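Local structure of thiol-disulfide oxidoreductase (Bacteroides thetaiotaomicron, 3FW2) at residues F31-L37 with N67-L73; S15-A19 with E96-D100; S5-A11 with D126-K132; F40-W44 with Q83-I88. The protein probably acts as an oxidoreductase of the TlpA-like family, this chain being its C-terminal, thioredoxin-like domain. One frame throughout, in Å; residues are numbered along the deposited sequence.

Interaction 1: F31-L37 with N67-L73; sequences FKQKSLL and NKYIGML
Ser-35 to Leu-37 and Ile-70 to Met-72 pair as neighbouring parallel strands in the central sheet of the thioredoxin fold, the two strands of a beta-alpha-beta unit connected through helix 48-64. The backbone ladder is regular. Ser-35 O accepts from Gly-71 N at 2.9 Å, Leu-37 N gives a nearly straight bond (173°) to Gly-71 O, and Leu-73 N closes on Leu-37 O. Where the ladder begins, Ser-35 N reaches Tyr-69 O from above the carbonyl plane, and a water that donates to the same oxygen also bonds Ser-35 OG.

Lys-34 ends a type II turn and lays its extended chain alongside the 67-69 loop, with CG 3.4 Å from Lys-68 O and NZ bonded to Asn-67 O at 3.0 Å. A methionine in its place, lacking the ammonium group, would probably leave Asn-67 O without its donor and the 67-69 loop less firmly tied to the turn.

On one face, Phe-31 and Leu-36 meet Leu-73, Phe-31 CZ lying 4.0 Å from Leu-73 CB; the absence of a CB on Gly-71 makes room for the ring. On the other, Leu-37 CB sits 4.3 Å from CG of Met-72, a selenomethionine, and both side chains pack on helix 48-64. The trans chi1 of Ile-70 (-177°) carries its CD1 across to within 3.6 Å of Ser-35 O.

Interaction 2: S15-A19 with E96-D100; sequences SLPNA and EQVCD
The amide of Asn-18 brings its ND2 over one side of the Glu-96 carboxylate, the two planes 53° apart. Asn-18 ND2 donates within its own amide plane to Glu-96 OE2 at 3.2 Å, yet it arrives from 40° above the carboxylate plane. Asn-18 CB approaches the other oxygen, 3.6 Å from Glu-96 OE1. That oxygen turns its anti lone pair, at the outer edge of the group, to Gln-97 N at 2.9 Å. The bend in the glutamate chain (chi2 59°) brings the carboxylate back to its own backbone, so both oxygens are held. A leucine here has no carboxylate, and would probably leave Asn-18 ND2 held by Glu-22 alone of its two acids and Gln-97 N without its side-chain acceptor.

Beside this polar pair, the backbones meet through Cys-99 N, which donates to Pro-17 O at 3.0 Å, and through a close CA-H...O approach of Asn-18 CA to Gln-97 O. A water joins Ala-19 N to Gln-97 O. The puckered ring of Pro-17 brings CG to 3.3 Å from Cys-99 O, while the side chains of Leu-16 and Val-98 cross at about a right angle, Leu-16 CB lying 3.7 Å from Val-98 CG2.

The contact thus docks the small hairpin of strands 16-17 and 23-24, an N-terminal addition as in other TlpA-like proteins, on strand 96-98, outermost within this chain. Since Asn-18 ND2 also bonds Glu-22, one neutral amide serves two carboxylates, which probably eases their mutual repulsion.

Interaction 3: S5-A11 with D126-K132; sequences SEIGKYA and DGKILAK
Three backbone hydrogen bonds tie Gly-8, Lys-9 and Ala-11 to Gly-127 and Ile-129 as the two segments run in roughly opposite directions. Gly-8 N gives to Ile-129 O at 2.7 Å, Ile-129 N to Lys-9 O at 2.9 Å, and Ala-11 N to Gly-127 O at 2.8 Å. The first two grip the type II turn from Glu-6 to Lys-9, whose third residue, Gly-8, has a positive phi.

One side chain adds a polar bond: Lys-132 NZ reaches Ser-5 O at 2.9 Å, well above the carbonyl plane.

Apolar packing centres on Ile-129, which projects into the bend of the 5-11 loop. With CG1 opposite the carbonyl carbon (chi1 -63°), its longer branch runs to Ser-5, Ile-129 CD1 3.5 Å from Ser-5 CA, while CG2 meets Ile-7 CG1 at 4.2 Å.

The aromatic contact is Tyr-10 with Lys-128. Bends at chi2 and chi3 bring Lys-128 CD over one face of the Tyr-10 ring in a CH-pi contact, 4.1 Å from its centroid, and Asp-126 O stands at the ring edge, 3.5 Å from Tyr-10 CE1. The ammonium position is doubtful.

These bonds tie N-terminal segment 5-11 to strand 129-132, outermost within this chain in the thioredoxin-fold sheet, where Leu-130 and Ala-131 form a classic bulge opposite Leu-122 of strand 119-123. Ile-129 packs on Ile-121, and Ala-11 on Tyr-112, just after helix 107-111.

Interaction 4: F40-W44 with Q83-I88; sequences FWASW and QWKDAI
The C-terminal end of central strand 35-41 meets helix 81-90 here, chiefly through Trp-41, Trp-84 and Ala-87. The two indoles meet obliquely, with ring planes at 33°. Trp-41 CZ2 comes to 3.5 Å from Trp-84 CD1, and Ala-87 CB sits at the edge of the Trp-41 ring, 3.8 Å from Trp-41 CZ3. With CG anti to the backbone N (chi1 174°), the Trp-84 indole swings out from the helix and sets its CD1 edge against Trp-41. One water joins the pair, accepting from Trp-41 NE1 at 3.0 Å and from Trp-84 NE1 at 2.9 Å; it lies in the plane of the Trp-84 ring.

In thioredoxins the loop leaving this strand leads into the CXXC motif, although no cysteines occupy that place in this chain. Ser-43, on that loop, packs its CB 3.6 Å from Ala-87 CB. Its hydroxyl bonds Asp-78, and a second water donates both to Ser-43 OG and to Gln-83 OE1, each at 2.7 Å. Just beyond, Trp-44 packs on Lys-116 of the second subunit, and its carbonyl oxygen takes a weak hydrogen bond from Asn-45 of that subunit.

Interaction 1 is the buried member of the set, a backbone ladder inside the sheet with apolar side chains on both faces, whereas the other three are only partly buried and work at its margins. Interactions 2 and 3 fasten successive N-terminal segments to the strands outermost within this chain, 96-98 and 129-132; interaction 2 has one backbone bond and an amide-carboxylate bond, interaction 3 three backbone bonds that hold a turn round Ile-129. Interaction 4 shares strand 35-41 with interaction 1 but sits at its far end, exchanging direct hydrogen bonds for indole packing and bridging waters. It touches interaction 2 where Trp-84 meets Cys-99, while Leu-73 and Val-98 join interactions 1 and 2.

Interaction 1: F31-L37 with N67-L73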
# COMPACT_ATOMS: atom_id res chain seq x y z
N PHE A 31 -16.86 -9.56 -18.95
CA PHE A 31 -17.59 -8.68 -18.05
C PHE A 31 -18.65 -7.87 -18.68
O PHE A 31 -19.48 -7.30 -17.99
CB PHE A 31 -16.60 -7.73 -17.39
CG PHE A 31 -15.47 -8.42 -16.69
CD1 PHE A 31 -15.68 -9.55 -15.95
CD2 PHE A 31 -14.18 -7.93 -16.81
CE1 PHE A 31 -14.61 -10.18 -15.27
CE2 PHE A 31 -13.12 -8.54 -16.16
CZ PHE A 31 -13.33 -9.69 -15.41
N LYS A 32 -18.68 -7.79 -20.00
CA LYS A 32 -19.68 -6.93 -20.62
C LYS A 32 -21.10 -7.36 -20.29
O LYS A 32 -21.44 -8.53 -20.27
CB LYS A 32 -19.49 -6.84 -22.15
CG LYS A 32 -19.68 -8.08 -22.87
CD LYS A 32 -19.27 -7.86 -24.37
CE LYS A 32 -19.34 -9.19 -25.15
NZ LYS A 32 -18.84 -9.11 -26.57
N GLN A 33 -21.92 -6.38 -19.98
CA GLN A 33 -23.31 -6.58 -19.58
C GLN A 33 -23.48 -7.25 -18.23
O GLN A 33 -24.59 -7.63 -17.87
CB GLN A 33 -24.16 -7.28 -20.66
CG GLN A 33 -24.65 -6.38 -21.78
CD GLN A 33 -23.58 -5.46 -22.35
OE1 GLN A 33 -22.64 -5.91 -23.04
NE2 GLN A 33 -23.72 -4.16 -22.09
N LYS A 34 -22.40 -7.35 -17.46
CA LYS A 34 -22.47 -7.84 -16.10
C LYS A 34 -22.06 -6.74 -15.11
O LYS A 34 -21.29 -5.86 -15.43
CB LYS A 34 -21.50 -9.01 -15.92
CG LYS A 34 -21.74 -10.15 -16.91
CD LYS A 34 -21.04 -11.42 -16.40
CE LYS A 34 -21.08 -12.53 -17.40
NZ LYS A 34 -20.27 -13.67 -16.86
N SER A 35 -22.58 -6.84 -13.91
CA SER A 35 -22.04 -6.10 -12.77
C SER A 35 -20.67 -6.68 -12.46
O SER A 35 -20.36 -7.81 -12.85
CB SER A 35 -22.95 -6.24 -11.58
OG SER A 35 -24.22 -5.65 -11.85
N LEU A 36 -19.81 -5.90 -11.81
CA LEU A 36 -18.42 -6.30 -11.67
C LEU A 36 -17.92 -5.99 -10.26
O LEU A 36 -17.97 -4.86 -9.82
CB LEU A 36 -17.56 -5.60 -12.71
CG LEU A 36 -16.08 -5.93 -12.76
CD1 LEU A 36 -15.77 -7.39 -13.05
CD2 LEU A 36 -15.39 -4.97 -13.79
N LEU A 37 -17.41 -7.04 -9.59
CA LEU A 37 -16.76 -6.92 -8.30
C LEU A 37 -15.26 -6.92 -8.54
O LEU A 37 -14.70 -7.90 -9.02
CB LEU A 37 -17.12 -8.10 -7.42
CG LEU A 37 -16.47 -8.10 -6.03
CD1 LEU A 37 -16.90 -6.92 -5.14
CD2 LEU A 37 -16.77 -9.40 -5.31
N ASN A 67 -22.07 -17.29 -14.11
CA ASN A 67 -23.29 -16.52 -13.84
C ASN A 67 -23.42 -15.39 -14.83
O ASN A 67 -22.43 -14.76 -15.17
CB ASN A 67 -23.26 -15.93 -12.42
CG ASN A 67 -24.58 -15.38 -11.99
OD1 ASN A 67 -24.88 -14.23 -12.23
ND2 ASN A 67 -25.42 -16.23 -11.39
N LYS A 68 -24.63 -15.14 -15.30
CA LYS A 68 -24.87 -14.13 -16.34
C LYS A 68 -24.76 -12.70 -15.84
O LYS A 68 -24.67 -11.78 -16.65
CB LYS A 68 -26.28 -14.24 -16.94
CG LYS A 68 -26.47 -15.22 -18.00
CD LYS A 68 -27.89 -15.12 -18.54
CE LYS A 68 -28.82 -15.98 -17.77
NZ LYS A 68 -28.97 -17.30 -18.48
N TYR A 69 -24.81 -12.50 -14.53
CA TYR A 69 -25.10 -11.17 -14.00
C TYR A 69 -23.96 -10.53 -13.24
O TYR A 69 -24.02 -9.36 -12.97
CB TYR A 69 -26.36 -11.22 -13.15
CG TYR A 69 -27.53 -11.80 -13.94
CD1 TYR A 69 -27.99 -11.16 -15.06
CD2 TYR A 69 -28.07 -13.04 -13.59
CE1 TYR A 69 -29.04 -11.74 -15.83
CE2 TYR A 69 -29.11 -13.61 -14.32
CZ TYR A 69 -29.59 -12.95 -15.43
OH TYR A 69 -30.61 -13.55 -16.18
N ILE A 70 -22.96 -11.32 -12.87
CA ILE A 70 -21.87 -10.87 -12.01
C ILE A 70 -20.55 -11.46 -12.50
O ILE A 70 -20.47 -12.66 -12.82
CB ILE A 70 -22.12 -11.18 -10.49
CG1 ILE A 70 -20.97 -10.62 -9.62
CG2 ILE A 70 -22.17 -12.63 -10.22
CD1 ILE A 70 -20.94 -9.09 -9.55
N GLY A 71 -19.55 -10.58 -12.59
CA GLY A 71 -18.18 -10.94 -12.88
C GLY A 71 -17.23 -10.46 -11.78
O GLY A 71 -17.59 -9.60 -10.98
N MSE A 72 -16.01 -11.02 -11.77
CA MSE A 72 -14.99 -10.67 -10.77
C MSE A 72 -13.65 -10.37 -11.43
O MSE A 72 -13.18 -11.08 -12.36
CB MSE A 72 -14.82 -11.82 -9.77
CG MSE A 72 -16.02 -12.02 -8.94
SE MSE A 72 -15.78 -13.67 -7.82
CE MSE A 72 -14.18 -13.19 -6.78
N LEU A 73 -12.96 -9.34 -10.92
CA LEU A 73 -11.65 -8.97 -11.44
C LEU A 73 -10.75 -8.63 -10.24
O LEU A 73 -11.10 -7.77 -9.46
CB LEU A 73 -11.72 -7.70 -12.30
CG LEU A 73 -10.41 -7.19 -12.89
CD1 LEU A 73 -9.73 -8.25 -13.77
CD2 LEU A 73 -10.67 -5.87 -13.66
O HOH W 1 -25.95 -7.26 -13.21

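Interaction 2: S15-A19 with E96-D100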
# COMPACT_ATOMS: atom_id res chain seq x y z
N SER A 15 -7.52 0.04 -17.99
CA SER A 15 -7.16 -0.94 -18.97
C SER A 15 -5.84 -1.51 -18.54
O SER A 15 -4.82 -0.83 -18.59
CB SER A 15 -7.03 -0.30 -20.36
OG SER A 15 -6.53 -1.21 -21.34
N LEU A 16 -5.86 -2.77 -18.13
CA LEU A 16 -4.79 -3.39 -17.40
C LEU A 16 -4.50 -4.78 -17.91
O LEU A 16 -5.45 -5.55 -18.18
CB LEU A 16 -5.20 -3.45 -15.90
CG LEU A 16 -5.31 -2.10 -15.19
CD1 LEU A 16 -6.05 -2.20 -13.83
CD2 LEU A 16 -3.96 -1.41 -15.04
N PRO A 17 -3.22 -5.16 -17.99
CA PRO A 17 -2.87 -6.47 -18.58
C PRO A 17 -3.02 -7.66 -17.63
O PRO A 17 -2.66 -7.55 -16.45
CB PRO A 17 -1.40 -6.29 -18.96
CG PRO A 17 -0.87 -5.30 -17.97
CD PRO A 17 -2.00 -4.37 -17.68
N ASN A 18 -3.59 -8.74 -18.14
CA ASN A 18 -3.67 -10.01 -17.44
C ASN A 18 -2.35 -10.78 -17.53
O ASN A 18 -1.35 -10.22 -18.01
CB ASN A 18 -4.89 -10.81 -17.88
CG ASN A 18 -4.78 -11.33 -19.30
OD1 ASN A 18 -3.72 -11.29 -19.91
ND2 ASN A 18 -5.90 -11.88 -19.80
N ALA A 19 -2.30 -12.03 -17.07
CA ALA A 19 -1.03 -12.72 -17.01
C ALA A 19 -0.45 -12.98 -18.40
O ALA A 19 0.76 -13.02 -18.56
CB ALA A 19 -1.15 -14.04 -16.20
N GLU A 96 -10.35 -13.62 -13.00
CA GLU A 96 -9.38 -12.87 -13.83
C GLU A 96 -8.51 -11.98 -12.95
O GLU A 96 -8.99 -11.37 -12.01
CB GLU A 96 -10.09 -12.04 -14.88
CG GLU A 96 -9.17 -11.28 -15.86
CD GLU A 96 -8.23 -12.16 -16.67
OE1 GLU A 96 -7.28 -12.78 -16.10
OE2 GLU A 96 -8.43 -12.23 -17.89
N GLN A 97 -7.24 -11.89 -13.30
CA GLN A 97 -6.24 -11.17 -12.54
C GLN A 97 -5.44 -10.25 -13.47
O GLN A 97 -4.96 -10.66 -14.55
CB GLN A 97 -5.28 -12.11 -11.88
CG GLN A 97 -5.91 -13.10 -10.95
CD GLN A 97 -6.56 -12.44 -9.72
OE1 GLN A 97 -6.03 -11.46 -9.19
NE2 GLN A 97 -7.71 -12.98 -9.29
N VAL A 98 -5.31 -9.00 -13.07
CA VAL A 98 -4.50 -8.03 -13.83
C VAL A 98 -3.53 -7.27 -12.92
O VAL A 98 -3.74 -7.19 -11.69
CB VAL A 98 -5.41 -7.02 -14.58
CG1 VAL A 98 -6.36 -7.73 -15.64
CG2 VAL A 98 -6.19 -6.15 -13.61
N CYS A 99 -2.46 -6.74 -13.55
CA CYS A 99 -1.43 -6.00 -12.86
C CYS A 99 -0.53 -5.32 -13.88
O CYS A 99 -0.09 -5.96 -14.80
CB CYS A 99 -0.59 -6.97 -11.99
SG CYS A 99 0.63 -6.11 -10.98
N ASP A 100 -0.26 -4.03 -13.71
CA ASP A 100 0.62 -3.30 -14.64
C ASP A 100 1.97 -3.03 -14.00
O ASP A 100 2.84 -2.38 -14.58
CB ASP A 100 -0.04 -2.05 -15.18
CG ASP A 100 -0.17 -0.94 -14.19
OD1 ASP A 100 0.24 -1.08 -13.01
OD2 ASP A 100 -0.72 0.13 -14.60
O HOH W 2 0.48 -8.34 -16.49
O HOH W 3 -4.30 -13.21 -15.48

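Interaction 3: S5-A11 with D126-K132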
# COMPACT_ATOMS: atom_id res chain seq x y z
N SER A 5 -14.35 8.46 -7.64
CA SER A 5 -14.75 7.09 -7.31
C SER A 5 -15.72 7.02 -6.12
O SER A 5 -15.76 6.02 -5.43
CB SER A 5 -13.55 6.21 -7.05
OG SER A 5 -12.76 6.82 -6.06
N GLU A 6 -16.53 8.06 -5.93
CA GLU A 6 -17.60 7.99 -4.93
C GLU A 6 -18.82 7.22 -5.46
O GLU A 6 -19.08 7.15 -6.67
CB GLU A 6 -17.98 9.39 -4.43
CG GLU A 6 -18.71 10.27 -5.42
CD GLU A 6 -19.20 11.56 -4.80
OE1 GLU A 6 -18.34 12.37 -4.37
OE2 GLU A 6 -20.43 11.76 -4.76
N ILE A 7 -19.57 6.64 -4.52
CA ILE A 7 -20.78 5.87 -4.85
C ILE A 7 -21.70 6.68 -5.77
O ILE A 7 -21.89 7.87 -5.58
CB ILE A 7 -21.51 5.35 -3.57
CG1 ILE A 7 -20.68 4.21 -2.93
CG2 ILE A 7 -22.90 4.88 -3.93
CD1 ILE A 7 -20.96 4.01 -1.42
N GLY A 8 -22.23 6.05 -6.82
CA GLY A 8 -23.13 6.71 -7.76
C GLY A 8 -22.45 7.37 -8.96
O GLY A 8 -23.13 7.72 -9.94
N LYS A 9 -21.13 7.53 -8.91
CA LYS A 9 -20.36 8.07 -10.04
C LYS A 9 -20.10 6.95 -11.00
O LYS A 9 -20.20 5.79 -10.62
CB LYS A 9 -19.02 8.62 -9.55
CG LYS A 9 -19.12 9.84 -8.65
CD LYS A 9 -19.37 11.09 -9.45
CE LYS A 9 -19.62 12.30 -8.54
NZ LYS A 9 -18.46 12.58 -7.63
N TYR A 10 -19.77 7.28 -12.24
CA TYR A 10 -19.31 6.27 -13.18
C TYR A 10 -17.86 5.92 -12.86
O TYR A 10 -17.06 6.82 -12.60
CB TYR A 10 -19.41 6.79 -14.60
CG TYR A 10 -20.81 6.81 -15.15
CD1 TYR A 10 -21.51 5.61 -15.35
CD2 TYR A 10 -21.44 8.00 -15.50
CE1 TYR A 10 -22.78 5.59 -15.90
CE2 TYR A 10 -22.72 8.01 -16.04
CZ TYR A 10 -23.39 6.80 -16.24
OH TYR A 10 -24.67 6.77 -16.77
N ALA A 11 -17.54 4.62 -12.90
CA ALA A 11 -16.19 4.11 -12.62
C ALA A 11 -15.12 4.81 -13.50
O ALA A 11 -15.29 4.86 -14.69
CB ALA A 11 -16.15 2.59 -12.91
N ASP A 126 -23.68 -0.87 -16.12
CA ASP A 126 -23.41 0.40 -16.80
C ASP A 126 -22.21 1.19 -16.25
O ASP A 126 -21.95 2.33 -16.68
CB ASP A 126 -24.68 1.28 -16.86
CG ASP A 126 -25.11 1.79 -15.52
OD1 ASP A 126 -24.49 1.43 -14.49
OD2 ASP A 126 -26.07 2.60 -15.49
N GLY A 127 -21.46 0.59 -15.32
CA GLY A 127 -20.28 1.21 -14.80
C GLY A 127 -20.48 2.07 -13.57
O GLY A 127 -19.52 2.68 -13.07
N LYS A 128 -21.70 2.15 -13.05
CA LYS A 128 -21.97 3.01 -11.89
C LYS A 128 -21.39 2.34 -10.63
O LYS A 128 -21.53 1.14 -10.50
CB LYS A 128 -23.47 3.13 -11.66
CG LYS A 128 -23.89 4.42 -11.15
CD LYS A 128 -24.02 5.41 -12.35
CE LYS A 128 -25.19 5.08 -13.26
NZ LYS A 128 -25.33 6.12 -14.33
N ILE A 129 -20.82 3.13 -9.72
CA ILE A 129 -20.28 2.64 -8.48
C ILE A 129 -21.40 2.42 -7.49
O ILE A 129 -22.05 3.40 -7.01
CB ILE A 129 -19.22 3.58 -7.90
CG1 ILE A 129 -18.03 3.65 -8.87
CG2 ILE A 129 -18.75 3.09 -6.48
CD1 ILE A 129 -17.05 4.75 -8.57
N LEU A 130 -21.64 1.14 -7.20
CA LEU A 130 -22.70 0.71 -6.27
C LEU A 130 -22.28 0.67 -4.80
O LEU A 130 -23.05 1.05 -3.91
CB LEU A 130 -23.28 -0.65 -6.66
CG LEU A 130 -23.86 -0.80 -8.06
CD1 LEU A 130 -24.26 -2.27 -8.37
CD2 LEU A 130 -25.07 0.19 -8.21
N ALA A 131 -21.07 0.22 -4.52
CA ALA A 131 -20.59 0.05 -3.16
C ALA A 131 -19.09 -0.13 -3.17
O ALA A 131 -18.51 -0.49 -4.18
CB ALA A 131 -21.22 -1.20 -2.52
N LYS A 132 -18.49 0.16 -2.04
CA LYS A 132 -17.07 -0.04 -1.84
C LYS A 132 -16.82 -0.78 -0.54
O LYS A 132 -17.52 -0.55 0.48
CB LYS A 132 -16.34 1.30 -1.78
CG LYS A 132 -16.41 2.11 -3.05
CD LYS A 132 -16.10 3.60 -2.86
CE LYS A 132 -14.67 3.82 -2.52
NZ LYS A 132 -14.12 5.13 -3.15

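Interaction 4: F40-W44 with Q83-I88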
# COMPACT_ATOMS: atom_id res chain seq x y z
N PHE A 40 -8.84 -5.36 -4.90
CA PHE A 40 -7.48 -4.85 -4.96
C PHE A 40 -6.62 -5.50 -3.85
O PHE A 40 -7.07 -5.67 -2.72
CB PHE A 40 -7.46 -3.35 -4.70
CG PHE A 40 -8.14 -2.51 -5.76
CD1 PHE A 40 -7.43 -2.01 -6.82
CD2 PHE A 40 -9.49 -2.28 -5.72
CE1 PHE A 40 -8.05 -1.23 -7.80
CE2 PHE A 40 -10.10 -1.51 -6.72
CZ PHE A 40 -9.36 -1.00 -7.74
N TRP A 41 -5.39 -5.87 -4.21
CA TRP A 41 -4.55 -6.64 -3.32
C TRP A 41 -3.10 -6.50 -3.80
O TRP A 41 -2.83 -5.88 -4.83
CB TRP A 41 -4.95 -8.12 -3.36
CG TRP A 41 -4.70 -8.80 -4.67
CD1 TRP A 41 -5.38 -8.60 -5.85
CD2 TRP A 41 -3.65 -9.73 -4.98
NE1 TRP A 41 -4.84 -9.36 -6.84
CE2 TRP A 41 -3.78 -10.06 -6.35
CE3 TRP A 41 -2.66 -10.34 -4.23
CZ2 TRP A 41 -2.93 -10.98 -6.98
CZ3 TRP A 41 -1.81 -11.23 -4.84
CH2 TRP A 41 -1.94 -11.53 -6.21
N ALA A 42 -2.18 -7.11 -3.07
CA ALA A 42 -0.82 -7.30 -3.55
C ALA A 42 -0.15 -8.45 -2.86
O ALA A 42 -0.38 -8.72 -1.66
CB ALA A 42 0.04 -6.04 -3.34
N SER A 43 0.75 -9.14 -3.56
CA SER A 43 1.45 -10.26 -2.95
C SER A 43 2.39 -9.81 -1.82
O SER A 43 2.73 -10.57 -0.92
CB SER A 43 2.20 -11.08 -4.03
OG SER A 43 3.47 -10.49 -4.31
N TRP A 44 2.86 -8.58 -1.89
CA TRP A 44 3.68 -8.00 -0.84
C TRP A 44 2.87 -7.58 0.42
O TRP A 44 3.46 -7.04 1.42
CB TRP A 44 4.50 -6.82 -1.39
CG TRP A 44 3.75 -5.67 -2.05
CD1 TRP A 44 3.68 -5.43 -3.39
CD2 TRP A 44 3.04 -4.62 -1.41
NE1 TRP A 44 2.96 -4.28 -3.61
CE2 TRP A 44 2.56 -3.76 -2.41
CE3 TRP A 44 2.77 -4.29 -0.06
CZ2 TRP A 44 1.79 -2.61 -2.14
CZ3 TRP A 44 2.00 -3.13 0.20
CH2 TRP A 44 1.52 -2.32 -0.82
N GLN A 83 6.43 -12.62 -8.48
CA GLN A 83 5.79 -12.68 -7.17
C GLN A 83 4.27 -12.66 -7.31
O GLN A 83 3.55 -13.38 -6.56
CB GLN A 83 6.29 -11.60 -6.24
CG GLN A 83 7.70 -11.87 -5.85
CD GLN A 83 8.36 -10.68 -5.26
OE1 GLN A 83 7.73 -9.88 -4.57
NE2 GLN A 83 9.67 -10.54 -5.52
N TRP A 84 3.77 -11.84 -8.25
CA TRP A 84 2.35 -11.74 -8.54
C TRP A 84 1.80 -13.07 -9.04
O TRP A 84 0.83 -13.62 -8.51
CB TRP A 84 2.11 -10.62 -9.57
CG TRP A 84 0.73 -10.48 -10.06
CD1 TRP A 84 -0.40 -10.28 -9.35
CD2 TRP A 84 0.35 -10.55 -11.42
NE1 TRP A 84 -1.48 -10.18 -10.19
CE2 TRP A 84 -1.04 -10.35 -11.48
CE3 TRP A 84 1.06 -10.75 -12.61
CZ2 TRP A 84 -1.75 -10.33 -12.65
CZ3 TRP A 84 0.35 -10.72 -13.81
CH2 TRP A 84 -1.04 -10.50 -13.82
N LYS A 85 2.45 -13.64 -10.06
CA LYS A 85 2.00 -14.92 -10.57
C LYS A 85 2.10 -16.04 -9.55
O LYS A 85 1.25 -16.95 -9.51
CB LYS A 85 2.83 -15.32 -11.82
CG LYS A 85 2.53 -14.43 -13.03
CD LYS A 85 3.38 -14.86 -14.25
CE LYS A 85 2.92 -14.10 -15.50
NZ LYS A 85 3.52 -14.66 -16.76
N ASP A 86 3.16 -16.02 -8.75
CA ASP A 86 3.32 -17.08 -7.74
C ASP A 86 2.14 -17.05 -6.75
O ASP A 86 1.66 -18.12 -6.34
CB ASP A 86 4.61 -16.91 -6.97
CG ASP A 86 5.85 -17.26 -7.79
OD1 ASP A 86 5.78 -17.87 -8.89
OD2 ASP A 86 6.95 -16.94 -7.30
N ALA A 87 1.76 -15.84 -6.32
CA ALA A 87 0.62 -15.67 -5.40
C ALA A 87 -0.69 -16.13 -6.02
O ALA A 87 -1.53 -16.80 -5.34
CB ALA A 87 0.54 -14.18 -4.91
N ILE A 88 -0.90 -15.81 -7.27
CA ILE A 88 -2.15 -16.25 -7.96
C ILE A 88 -2.28 -17.78 -7.84
O ILE A 88 -3.35 -18.32 -7.55
CB ILE A 88 -2.14 -15.78 -9.42
CG1 ILE A 88 -2.30 -14.27 -9.50
CG2 ILE A 88 -3.26 -16.43 -10.21
CD1 ILE A 88 -2.05 -13.75 -10.88
O HOH W 4 -4.31 -9.49 -9.76
O HOH W 5 5.71 -10.39 -2.82